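Local coordinates for carbonic anhydrase (PDB 4O1J), which probably catalyses the reversible hydration of carbon dioxide to hydrogencarbonate, with one zinc ion bound in each subunit, at residues Ile95-Ala100 with Leu174-Ile180; Leu109-Ser113 with Phe195-Gly199; His145-Leu149 with Arg161-Leu165; Leu189-Val194 with Glu205-Thr210. One frame throughout, in Å; residues are numbered along the deposited sequence.

Helix 89-100 opens contact 1 and strand 106-112 opens contact 2. Contact 3 then opens and closes within the helical region that follows, where helix 155-176 folds back onto 145-149, and so nests inside the loops of both. Contact 1 closes next, at 174-180, before contact 2 does; the two therefore cross. Contact 4 begins at 189-194 on strand 190-197, contact 2 closes further along that strand at 195-199, and contact 4 ends at 205-210, so contacts 2 and 4 also cross. Contacts 2 and 4 join three neighbouring strands of one sheet, whereas contacts 1 and 3 hold helices together, both drawing on helix 155-176.

Contact 1. Residues Ile95-Ala100 with Leu174-Ile180; sequences IEYAVA and LMNNPTI
Ile95 and Val99 of helix 89-100 meet Leu174, Thr179 and Ile180 at the corner where helix 155-176 gives way to helix 178-187, in the helical layer that lies against the sheet of this alpha/beta fold. Seven of the eight touching residues are buried, and Val99, Leu174 and Ile180 all reach Ile107 of strand 106-112.

Most of the contact is apolar. The CD1 end of Ile95 meets Leu174 CD2 at 3.6 Å. Its other branch, CG2, is anti to the backbone N (CG1 having chi1 -63°) and comes to 3.8 Å from Ile180 CD1, the two side chains lying roughly perpendicular. Ile95 is thus wedged between the end of one helix and the start of the next. Val99 and Thr179 run antiparallel alongside each other, bringing Val99 CG1 within 3.6 Å of Thr179 CG2.

Polar groups belong to the corner and to the subunit interfaces. Glu96 meets Thr179 through CG, while its OE2 accepts from Val130 N of the second subunit; Thr179 OG1 has a weak bond to Arg126 NH1 of the third subunit. Asn177 is the N-cap of helix 178-187. Its OD1 accepts weakly from Thr179 N at 2.9 Å and, more nearly straight, from Ile180 N at 3.2 Å, the latter with an N-H...O angle of 159°.

Contact 2. Residues Leu109-Ser113 with Phe195-Gly199; sequences LCGHS and FFDIG. With ZN (zinc ion), chain C.
Strand 106-112, whose last residue His112 binds zinc, runs parallel to its neighbour 190-197, pairing His112 with Phe196 and Gly111 with Phe195. His112 NE2 binds the zinc ion at 2.3 Å; Cys56 and Cys115 also bind it, and Asp58, predicted as a further ligand, lies next to the His112 side chain.

Backbone bonds fix the register. Phe196 N donates to Gly111 O at 2.8 Å, and Ser113 N donates to Phe196 O at 3.2 Å. One step further on, Ile198 N gives its hydrogen to Ser113 OG at 2.9 Å.

The Phe195 ring turns back over the neighbouring strand. CG lies anti to the backbone N (chi1 -162°), which carries CZ to 3.3 Å from His112 C and sets His112 CA over one face, offset toward the rim. Replacing Phe195 by an alanine would probably open a gap between the His112-Ser113 backbone and Ile160 of helix 155-176, taking away the cover beneath the metal-binding residue. Ile198, in the loop beyond, brings CD1 obliquely to 3.6 Å from His112 ND1; on the face shared by His112 and Phe196, the Phe196 ring turns an edge to His112 CB. Cys110 SG rests on Phe196 CB at 3.7 Å. A histidine and two cysteines gathered at and just beyond the C-terminal ends of parallel strands form the zinc centre characteristic of beta-class carbonic anhydrases.

Contact 3. Residues His145-Leu149 with Arg161-Leu165; sequences HAEEL and RIAQL
Leu149, in the short helix 146-151, and Ile162, in helix 155-176, make the nearest backbone approach, with CA atoms 7.1 Å apart. Between the helices Leu149 CD1 meets Ile162 CD1 at 3.5 Å, the two side chains roughly perpendicular, while Leu149 CD2 lies 3.8 Å from Arg161 CG.

Further out, Glu148 and Arg161 form a salt bridge, Arg161 NE reaching Glu148 OE1 at 2.8 Å. NE approaches OE1 42° off the carboxylate plane, so the two flat groups do not join edge to edge. A bend at chi2 (56°) helps bring NE of Arg161 to Glu148 and NH1 to Gln164 OE1, to which it donates and which lies in the guanidinium plane. A leucine in place of Arg161 would probably leave the Glu148 carboxylate without its counter-charge and Gln164 OE1 without this donor.

At the N-cap, His145 lays one ring face under Leu165 CD1, a CH-pi contact 4.0 Å from the ring centroid; its ND1 bonds to Val141 O. Glu148 and Gln164, one on each helix, limit rotation of the guanidinium, and the partly exposed charge pair flanks a buried aliphatic contact that links the short helix to the long one.

Contact 4. Residues Leu189-Val194 with Glu205-Thr210; sequences LEVHGV and ELGCGT
Thr210 lays its methyl against the backbone of the opposite strand: CG2 comes within 3.3 Å of Val191 N and 3.6 Å of Glu190 CB. The placement follows from OG1 standing anti to the backbone N (chi1 -158°), with CG2 set between N and the carbonyl carbon. The side chains of Glu190 and Thr210 are roughly perpendicular, and the carboxylate finds its polar partner outside the two segments, OE2 accepting from Glu15 N of the second subunit. Thr210 N donates to Val191 O at 2.9 Å.

Cys208 SG lies 3.9 Å from Gly193 CA. The two backbones are tied there by Gly193 N giving its hydrogen to Cys208 O at 2.9 Å. Strands 190-197 and 202-206 form an antiparallel hairpin, in which Val194 pairs with Glu205; past the corner at Gly207, whose phi is positive, the short strand 208-209 pairs Gly209 with His192. Both pairs are non-hydrogen-bonded, and the register slips by two between them, a beta bulge.

Gly193 O takes two hydrogens, one from Leu206 N at 2.9 Å and one from a water that in turn accepts from Gly207 N, bridging the bulge. His192 and Val194 share a face and pack on Phe18 of the second subunit; His192 NE2 bonds to His106. Leu206 CD1 lies 4.0 Å from Val194 O, and the side chain also touches Val167 of helix 155-176.

Contact 1. Residues Ile95-Ala100 with Leu174-Ile180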
loop_
_atom_site.group_PDB
_atom_site.type_symbol
_atom_site.label_atom_id
_atom_site.label_comp_id
_atom_site.label_asym_id
_atom_site.label_seq_id
_atom_site.Cartn_x
_atom_site.Cartn_y
_atom_site.Cartn_z
ATOM N N ILE A 95 -8.093 2.389 -11.384
ATOM C CA ILE A 95 -7.846 1.941 -12.749
ATOM C C ILE A 95 -8.692 0.721 -13.099
ATOM O O ILE A 95 -9.302 0.672 -14.170
ATOM C CB ILE A 95 -6.372 1.604 -12.974
ATOM C CG1 ILE A 95 -5.503 2.849 -12.785
ATOM C CG2 ILE A 95 -6.163 1.018 -14.366
ATOM C CD1 ILE A 95 -4.024 2.561 -12.840
ATOM N N GLU A 96 -8.742 -0.260 -12.199
ATOM C CA GLU A 96 -9.525 -1.459 -12.471
ATOM C C GLU A 96 -11.000 -1.144 -12.632
ATOM O O GLU A 96 -11.645 -1.649 -13.549
ATOM C CB GLU A 96 -9.371 -2.504 -11.368
ATOM C CG GLU A 96 -8.516 -3.692 -11.758
ATOM C CD GLU A 96 -8.191 -4.594 -10.577
ATOM O OE1 GLU A 96 -7.053 -5.113 -10.505
ATOM O OE2 GLU A 96 -9.093 -4.803 -9.733
ATOM N N TYR A 97 -11.531 -0.300 -11.750
ATOM C CA TYR A 97 -12.949 0.036 -11.807
ATOM C C TYR A 97 -13.264 0.839 -13.066
ATOM O O TYR A 97 -14.296 0.627 -13.709
ATOM C CB TYR A 97 -13.377 0.817 -10.567
ATOM C CG TYR A 97 -14.872 0.808 -10.356
ATOM C CD1 TYR A 97 -15.480 -0.227 -9.656
ATOM C CD2 TYR A 97 -15.683 1.818 -10.868
ATOM C CE1 TYR A 97 -16.849 -0.255 -9.459
ATOM C CE2 TYR A 97 -17.061 1.800 -10.679
ATOM C CZ TYR A 97 -17.637 0.758 -9.971
ATOM O OH TYR A 97 -19.000 0.717 -9.770
ATOM N N ALA A 98 -12.358 1.743 -13.425
ATOM C CA ALA A 98 -12.555 2.609 -14.581
ATOM C C ALA A 98 -12.495 1.830 -15.894
ATOM O O ALA A 98 -13.295 2.063 -16.800
ATOM C CB ALA A 98 -11.522 3.723 -14.584
ATOM N N VAL A 99 -11.558 0.895 -15.986
ATOM C CA VAL A 99 -11.301 0.205 -17.243
ATOM C C VAL A 99 -12.187 -1.028 -17.419
ATOM O O VAL A 99 -12.706 -1.271 -18.505
ATOM C CB VAL A 99 -9.813 -0.215 -17.354
ATOM C CG1 VAL A 99 -9.587 -1.091 -18.577
ATOM C CG2 VAL A 99 -8.913 1.016 -17.419
ATOM N N ALA A 100 -12.388 -1.792 -16.352
ATOM C CA ALA A 100 -13.121 -3.052 -16.473
ATOM C C ALA A 100 -14.628 -2.943 -16.179
ATOM O O ALA A 100 -15.402 -3.815 -16.579
ATOM C CB ALA A 100 -12.490 -4.103 -15.567
ATOM N N LEU A 174 1.558 2.441 -16.483
ATOM C CA LEU A 174 0.184 2.231 -16.951
ATOM C C LEU A 174 0.121 1.268 -18.145
ATOM O O LEU A 174 -0.806 0.453 -18.271
ATOM C CB LEU A 174 -0.455 3.570 -17.347
ATOM C CG LEU A 174 -0.747 4.590 -16.244
ATOM C CD1 LEU A 174 -1.218 5.909 -16.826
ATOM C CD2 LEU A 174 -1.782 4.040 -15.287
ATOM N N MET A 175 1.113 1.382 -19.025
ATOM C CA MET A 175 1.175 0.576 -20.232
ATOM C C MET A 175 1.608 -0.842 -19.903
ATOM O O MET A 175 1.445 -1.750 -20.720
ATOM C CB MET A 175 2.139 1.196 -21.249
ATOM C CG MET A 175 1.746 2.592 -21.727
ATOM S SD MET A 175 0.406 2.613 -22.930
ATOM C CE MET A 175 1.268 2.093 -24.416
ATOM N N ASN A 176 2.154 -1.041 -18.708
ATOM C CA ASN A 176 2.474 -2.405 -18.278
ATOM C C ASN A 176 1.421 -3.019 -17.354
ATOM O O ASN A 176 1.480 -4.203 -17.021
ATOM C CB ASN A 176 3.841 -2.425 -17.606
ATOM C CG ASN A 176 4.967 -2.200 -18.593
ATOM O OD1 ASN A 176 4.835 -2.515 -19.782
ATOM N ND2 ASN A 176 6.068 -1.612 -18.119
ATOM N N ASN A 177 0.450 -2.206 -16.959
ATOM C CA ASN A 177 -0.705 -2.684 -16.208
ATOM C C ASN A 177 -1.497 -3.693 -17.036
ATOM O O ASN A 177 -1.796 -3.437 -18.200
ATOM C CB ASN A 177 -1.595 -1.513 -15.814
ATOM C CG ASN A 177 -2.780 -1.934 -14.980
ATOM O OD1 ASN A 177 -3.722 -2.553 -15.475
ATOM N ND2 ASN A 177 -2.759 -1.561 -13.708
ATOM N N PRO A 178 -1.838 -4.848 -16.442
ATOM C CA PRO A 178 -2.518 -5.925 -17.179
ATOM C C PRO A 178 -3.921 -5.560 -17.686
ATOM O O PRO A 178 -4.279 -5.925 -18.810
ATOM C CB PRO A 178 -2.616 -7.056 -16.144
ATOM C CG PRO A 178 -1.690 -6.682 -15.046
ATOM C CD PRO A 178 -1.635 -5.194 -15.026
ATOM N N THR A 179 -4.706 -4.862 -16.870
ATOM C CA THR A 179 -6.063 -4.499 -17.252
ATOM C C THR A 179 -6.052 -3.509 -18.407
ATOM O O THR A 179 -6.855 -3.594 -19.347
ATOM C CB THR A 179 -6.828 -3.877 -16.076
ATOM O OG1 THR A 179 -6.723 -4.727 -14.926
ATOM C CG2 THR A 179 -8.292 -3.682 -16.441
ATOM N N ILE A 180 -5.097 -2.592 -18.339
ATOM C CA ILE A 180 -4.956 -1.551 -19.339
ATOM C C ILE A 180 -4.480 -2.190 -20.622
ATOM O O ILE A 180 -4.993 -1.897 -21.694
ATOM C CB ILE A 180 -3.973 -0.453 -18.875
ATOM C CG1 ILE A 180 -4.628 0.404 -17.784
ATOM C CG2 ILE A 180 -3.545 0.417 -20.040
ATOM C CD1 ILE A 180 -3.718 1.439 -17.181
#

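Contact 2. Residues Leu109-Ser113 with Phe195-Gly199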
loop_
_atom_site.group_PDB
_atom_site.type_symbol
_atom_site.label_atom_id
_atom_site.label_comp_id
_atom_site.label_asym_id
_atom_site.label_seq_id
_atom_site.Cartn_x
_atom_site.Cartn_y
_atom_site.Cartn_z
ATOM N N LEU A 109 -2.920 10.623 -18.030
ATOM C CA LEU A 109 -2.013 10.899 -16.928
ATOM C C LEU A 109 -1.528 12.327 -17.080
ATOM O O LEU A 109 -0.802 12.651 -18.025
ATOM C CB LEU A 109 -0.836 9.921 -16.900
ATOM C CG LEU A 109 0.148 10.199 -15.765
ATOM C CD1 LEU A 109 -0.543 10.129 -14.407
ATOM C CD2 LEU A 109 1.312 9.239 -15.828
ATOM N N CYS A 110 -1.937 13.181 -16.149
ATOM C CA CYS A 110 -1.641 14.595 -16.287
ATOM C C CYS A 110 -0.663 15.094 -15.248
ATOM O O CYS A 110 -0.975 15.114 -14.061
ATOM C CB CYS A 110 -2.922 15.418 -16.201
ATOM S SG CYS A 110 -2.648 17.201 -16.368
ATOM N N GLY A 111 0.499 15.547 -15.707
ATOM C CA GLY A 111 1.429 16.225 -14.824
ATOM C C GLY A 111 1.262 17.714 -15.003
ATOM O O GLY A 111 0.581 18.132 -15.931
ATOM N N HIS A 112 1.864 18.511 -14.122
ATOM C CA HIS A 112 1.724 19.958 -14.206
ATOM C C HIS A 112 2.948 20.713 -13.696
ATOM O O HIS A 112 3.817 20.151 -13.028
ATOM C CB HIS A 112 0.502 20.424 -13.423
ATOM C CG HIS A 112 0.697 20.403 -11.940
ATOM N ND1 HIS A 112 1.164 21.493 -11.236
ATOM C CD2 HIS A 112 0.481 19.430 -11.024
ATOM C CE1 HIS A 112 1.231 21.190 -9.953
ATOM N NE2 HIS A 112 0.822 19.944 -9.797
ATOM N N SER A 113 2.989 22.002 -14.021
ATOM C CA SER A 113 4.052 22.902 -13.599
ATOM C C SER A 113 3.868 23.359 -12.149
ATOM O O SER A 113 2.752 23.376 -11.631
ATOM C CB SER A 113 4.108 24.110 -14.538
ATOM O OG SER A 113 2.831 24.712 -14.681
ATOM N N PHE A 195 0.443 17.371 -20.079
ATOM C CA PHE A 195 1.041 18.331 -19.176
ATOM C C PHE A 195 0.236 19.631 -19.137
ATOM O O PHE A 195 0.016 20.290 -20.158
ATOM C CB PHE A 195 2.491 18.608 -19.576
ATOM C CG PHE A 195 3.297 19.231 -18.484
ATOM C CD1 PHE A 195 3.762 18.463 -17.430
ATOM C CD2 PHE A 195 3.578 20.583 -18.501
ATOM C CE1 PHE A 195 4.491 19.034 -16.413
ATOM C CE2 PHE A 195 4.309 21.160 -17.492
ATOM C CZ PHE A 195 4.770 20.388 -16.446
ATOM N N PHE A 196 -0.201 19.975 -17.934
ATOM C CA PHE A 196 -0.971 21.172 -17.668
ATOM C C PHE A 196 -0.037 22.272 -17.205
ATOM O O PHE A 196 0.524 22.207 -16.107
ATOM C CB PHE A 196 -2.030 20.886 -16.605
ATOM C CG PHE A 196 -2.763 22.105 -16.123
ATOM C CD1 PHE A 196 -3.541 22.857 -16.998
ATOM C CD2 PHE A 196 -2.687 22.491 -14.792
ATOM C CE1 PHE A 196 -4.228 23.973 -16.557
ATOM C CE2 PHE A 196 -3.367 23.603 -14.343
ATOM C CZ PHE A 196 -4.141 24.349 -15.227
ATOM N N ASP A 197 0.117 23.291 -18.041
ATOM C CA ASP A 197 0.984 24.398 -17.703
ATOM C C ASP A 197 0.147 25.514 -17.085
ATOM O O ASP A 197 -0.609 26.192 -17.777
ATOM C CB ASP A 197 1.728 24.876 -18.940
ATOM C CG ASP A 197 3.127 25.329 -18.621
ATOM O OD1 ASP A 197 3.278 26.485 -18.167
ATOM O OD2 ASP A 197 4.069 24.520 -18.811
ATOM N N ILE A 198 0.291 25.700 -15.779
ATOM C CA ILE A 198 -0.583 26.590 -15.018
ATOM C C ILE A 198 -0.473 28.053 -15.441
ATOM O O ILE A 198 -1.470 28.776 -15.462
ATOM C CB ILE A 198 -0.298 26.469 -13.506
ATOM C CG1 ILE A 198 -0.463 25.012 -13.067
ATOM C CG2 ILE A 198 -1.220 27.367 -12.700
ATOM C CD1 ILE A 198 -0.299 24.790 -11.592
ATOM N N GLY A 199 0.734 28.479 -15.800
ATOM C CA GLY A 199 0.953 29.837 -16.260
ATOM C C GLY A 199 0.064 30.279 -17.410
ATOM O O GLY A 199 -0.398 31.421 -17.433
HETATM ZN ZN ZN C . 1.686 18.726 -8.073
#

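Contact 3. Residues His145-Leu149 with Arg161-Leu165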
loop_
_atom_site.group_PDB
_atom_site.type_symbol
_atom_site.label_atom_id
_atom_site.label_comp_id
_atom_site.label_asym_id
_atom_site.label_seq_id
_atom_site.Cartn_x
_atom_site.Cartn_y
_atom_site.Cartn_z
ATOM N N HIS A 145 18.159 10.893 -14.323
ATOM C CA HIS A 145 18.257 12.014 -15.251
ATOM C C HIS A 145 18.972 13.188 -14.603
ATOM O O HIS A 145 18.750 14.341 -14.976
ATOM C CB HIS A 145 16.875 12.442 -15.739
ATOM C CG HIS A 145 16.107 11.340 -16.398
ATOM N ND1 HIS A 145 15.478 10.343 -15.684
ATOM C CD2 HIS A 145 15.896 11.060 -17.704
ATOM C CE1 HIS A 145 14.896 9.505 -16.524
ATOM N NE2 HIS A 145 15.137 9.915 -17.755
ATOM N N ALA A 146 19.827 12.883 -13.631
ATOM C CA ALA A 146 20.498 13.910 -12.848
ATOM C C ALA A 146 21.317 14.848 -13.730
ATOM O O ALA A 146 21.350 16.048 -13.484
ATOM C CB ALA A 146 21.380 13.274 -11.791
ATOM N N GLU A 147 21.965 14.307 -14.757
ATOM C CA GLU A 147 22.743 15.138 -15.675
ATOM C C GLU A 147 21.882 16.193 -16.356
ATOM O O GLU A 147 22.242 17.372 -16.384
ATOM C CB GLU A 147 23.439 14.292 -16.737
ATOM C CG GLU A 147 24.531 13.389 -16.202
ATOM C CD GLU A 147 25.293 12.691 -17.318
ATOM O OE1 GLU A 147 25.842 13.397 -18.198
ATOM O OE2 GLU A 147 25.336 11.438 -17.317
ATOM N N GLU A 148 20.754 15.759 -16.916
ATOM C CA GLU A 148 19.860 16.660 -17.633
ATOM C C GLU A 148 19.222 17.662 -16.686
ATOM O O GLU A 148 19.136 18.857 -16.987
ATOM C CB GLU A 148 18.762 15.889 -18.360
ATOM C CG GLU A 148 17.633 16.787 -18.844
ATOM C CD GLU A 148 16.518 16.019 -19.517
ATOM O OE1 GLU A 148 15.640 16.668 -20.131
ATOM O OE2 GLU A 148 16.527 14.770 -19.436
ATOM N N LEU A 149 18.774 17.169 -15.538
ATOM C CA LEU A 149 18.087 18.017 -14.585
ATOM C C LEU A 149 19.017 19.071 -13.996
ATOM O O LEU A 149 18.633 20.233 -13.855
ATOM C CB LEU A 149 17.464 17.173 -13.478
ATOM C CG LEU A 149 16.308 16.251 -13.886
ATOM C CD1 LEU A 149 15.863 15.419 -12.702
ATOM C CD2 LEU A 149 15.131 17.048 -14.446
ATOM N N ARG A 161 10.564 20.040 -15.798
ATOM C CA ARG A 161 11.172 18.913 -16.493
ATOM C C ARG A 161 11.026 17.612 -15.703
ATOM O O ARG A 161 10.595 16.587 -16.251
ATOM C CB ARG A 161 12.643 19.186 -16.779
ATOM C CG ARG A 161 13.276 18.119 -17.635
ATOM C CD ARG A 161 12.477 17.970 -18.921
ATOM N NE ARG A 161 12.902 16.814 -19.704
ATOM C CZ ARG A 161 12.138 16.198 -20.604
ATOM N NH1 ARG A 161 10.895 16.613 -20.821
ATOM N NH2 ARG A 161 12.612 15.148 -21.268
ATOM N N ILE A 162 11.355 17.651 -14.414
ATOM C CA ILE A 162 11.237 16.441 -13.611
ATOM C C ILE A 162 9.768 16.007 -13.531
ATOM O O ILE A 162 9.484 14.805 -13.513
ATOM C CB ILE A 162 11.854 16.627 -12.186
ATOM C CG1 ILE A 162 11.901 15.299 -11.431
ATOM C CG2 ILE A 162 11.052 17.585 -11.354
ATOM C CD1 ILE A 162 12.674 14.222 -12.116
ATOM N N ALA A 163 8.835 16.963 -13.581
ATOM C CA ALA A 163 7.411 16.605 -13.566
ATOM C C ALA A 163 6.983 15.898 -14.862
ATOM O O ALA A 163 6.174 14.948 -14.836
ATOM C CB ALA A 163 6.566 17.832 -13.327
ATOM N N GLN A 164 7.559 16.333 -15.983
ATOM C CA GLN A 164 7.288 15.705 -17.279
ATOM C C GLN A 164 7.887 14.302 -17.386
ATOM O O GLN A 164 7.268 13.381 -17.951
ATOM C CB GLN A 164 7.821 16.573 -18.414
ATOM C CG GLN A 164 7.234 17.969 -18.454
ATOM C CD GLN A 164 7.859 18.816 -19.532
ATOM O OE1 GLN A 164 9.024 18.634 -19.881
ATOM N NE2 GLN A 164 7.086 19.744 -20.078
ATOM N N LEU A 165 9.095 14.140 -16.848
ATOM C CA LEU A 165 9.737 12.833 -16.846
ATOM C C LEU A 165 8.915 11.902 -15.972
ATOM O O LEU A 165 8.795 10.701 -16.254
ATOM C CB LEU A 165 11.174 12.918 -16.330
ATOM C CG LEU A 165 12.186 13.688 -17.177
ATOM C CD1 LEU A 165 13.487 13.851 -16.411
ATOM C CD2 LEU A 165 12.422 12.989 -18.498
#

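Contact 4. Residues Leu189-Val194 with Glu205-Thr210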
loop_
_atom_site.group_PDB
_atom_site.type_symbol
_atom_site.label_atom_id
_atom_site.label_comp_id
_atom_site.label_asym_id
_atom_site.label_seq_id
_atom_site.Cartn_x
_atom_site.Cartn_y
_atom_site.Cartn_z
ATOM N N LEU A 189 -8.462 0.671 -26.025
ATOM C CA LEU A 189 -8.320 1.650 -24.963
ATOM C C LEU A 189 -7.123 2.530 -25.290
ATOM O O LEU A 189 -6.091 2.044 -25.765
ATOM C CB LEU A 189 -8.158 0.965 -23.600
ATOM C CG LEU A 189 -7.791 1.860 -22.413
ATOM C CD1 LEU A 189 -8.837 2.942 -22.222
ATOM C CD2 LEU A 189 -7.660 1.038 -21.150
ATOM N N GLU A 190 -7.265 3.830 -25.075
ATOM C CA GLU A 190 -6.168 4.742 -25.368
ATOM C C GLU A 190 -5.581 5.338 -24.101
ATOM O O GLU A 190 -6.288 5.553 -23.120
ATOM C CB GLU A 190 -6.626 5.843 -26.321
ATOM C CG GLU A 190 -6.997 5.319 -27.699
ATOM C CD GLU A 190 -7.179 6.426 -28.718
ATOM O OE1 GLU A 190 -6.232 7.216 -28.909
ATOM O OE2 GLU A 190 -8.266 6.498 -29.330
ATOM N N VAL A 191 -4.272 5.571 -24.121
ATOM C CA VAL A 191 -3.580 6.141 -22.977
ATOM C C VAL A 191 -2.744 7.339 -23.430
ATOM O O VAL A 191 -2.023 7.268 -24.424
ATOM C CB VAL A 191 -2.684 5.099 -22.280
ATOM C CG1 VAL A 191 -2.045 5.697 -21.026
ATOM C CG2 VAL A 191 -3.498 3.857 -21.929
ATOM N N HIS A 192 -2.853 8.442 -22.698
ATOM C CA HIS A 192 -2.232 9.702 -23.080
ATOM C C HIS A 192 -1.469 10.320 -21.912
ATOM O O HIS A 192 -1.962 10.364 -20.779
ATOM C CB HIS A 192 -3.292 10.683 -23.592
ATOM C CG HIS A 192 -4.352 10.037 -24.429
ATOM N ND1 HIS A 192 -4.202 9.812 -25.781
ATOM C CD2 HIS A 192 -5.574 9.546 -24.100
ATOM C CE1 HIS A 192 -5.285 9.220 -26.252
ATOM N NE2 HIS A 192 -6.131 9.046 -25.249
ATOM N N GLY A 193 -0.261 10.795 -22.195
ATOM C CA GLY A 193 0.498 11.543 -21.214
ATOM C C GLY A 193 0.390 13.018 -21.537
ATOM O O GLY A 193 0.732 13.442 -22.642
ATOM N N VAL A 194 -0.141 13.801 -20.605
ATOM C CA VAL A 194 -0.287 15.225 -20.860
ATOM C C VAL A 194 0.337 16.088 -19.765
ATOM O O VAL A 194 0.688 15.619 -18.671
ATOM C CB VAL A 194 -1.771 15.636 -21.016
ATOM C CG1 VAL A 194 -2.450 14.816 -22.108
ATOM C CG2 VAL A 194 -2.502 15.489 -19.698
ATOM N N GLU A 205 0.103 17.665 -25.108
ATOM C CA GLU A 205 0.476 16.257 -25.115
ATOM C C GLU A 205 1.986 16.121 -24.997
ATOM O O GLU A 205 2.723 16.900 -25.588
ATOM C CB GLU A 205 -0.021 15.570 -26.383
ATOM C CG GLU A 205 -1.517 15.613 -26.556
ATOM C CD GLU A 205 -1.962 14.953 -27.842
ATOM O OE1 GLU A 205 -1.482 13.837 -28.133
ATOM O OE2 GLU A 205 -2.804 15.541 -28.555
ATOM N N LEU A 206 2.453 15.131 -24.244
ATOM C CA LEU A 206 3.895 14.926 -24.108
ATOM C C LEU A 206 4.445 13.959 -25.149
ATOM O O LEU A 206 5.655 13.841 -25.310
ATOM C CB LEU A 206 4.236 14.431 -22.708
ATOM C CG LEU A 206 4.059 15.511 -21.639
ATOM C CD1 LEU A 206 4.347 14.965 -20.255
ATOM C CD2 LEU A 206 4.940 16.712 -21.948
ATOM N N GLY A 207 3.550 13.274 -25.855
ATOM C CA GLY A 207 3.939 12.379 -26.930
ATOM C C GLY A 207 4.276 10.995 -26.421
ATOM O O GLY A 207 5.023 10.253 -27.056
ATOM N N CYS A 208 3.722 10.646 -25.267
ATOM C CA CYS A 208 3.921 9.325 -24.692
ATOM C C CYS A 208 2.571 8.699 -24.393
ATOM O O CYS A 208 1.657 9.361 -23.888
ATOM C CB CYS A 208 4.765 9.395 -23.419
ATOM S SG CYS A 208 4.150 10.549 -22.169
ATOM N N GLY A 209 2.434 7.425 -24.733
ATOM C CA GLY A 209 1.177 6.738 -24.535
ATOM C C GLY A 209 0.919 5.712 -25.612
ATOM O O GLY A 209 1.847 5.198 -26.238
ATOM N N THR A 210 -0.358 5.426 -25.830
ATOM C CA THR A 210 -0.775 4.394 -26.766
ATOM C C THR A 210 -0.468 4.725 -28.239
ATOM O O THR A 210 -0.145 3.827 -29.015
ATOM C CB THR A 210 -2.281 4.074 -26.568
ATOM O OG1 THR A 210 -2.563 2.766 -27.078
ATOM C CG2 THR A 210 -3.174 5.110 -27.228
HETATM O O HOH W 1 1.121 12.541 -25.591
#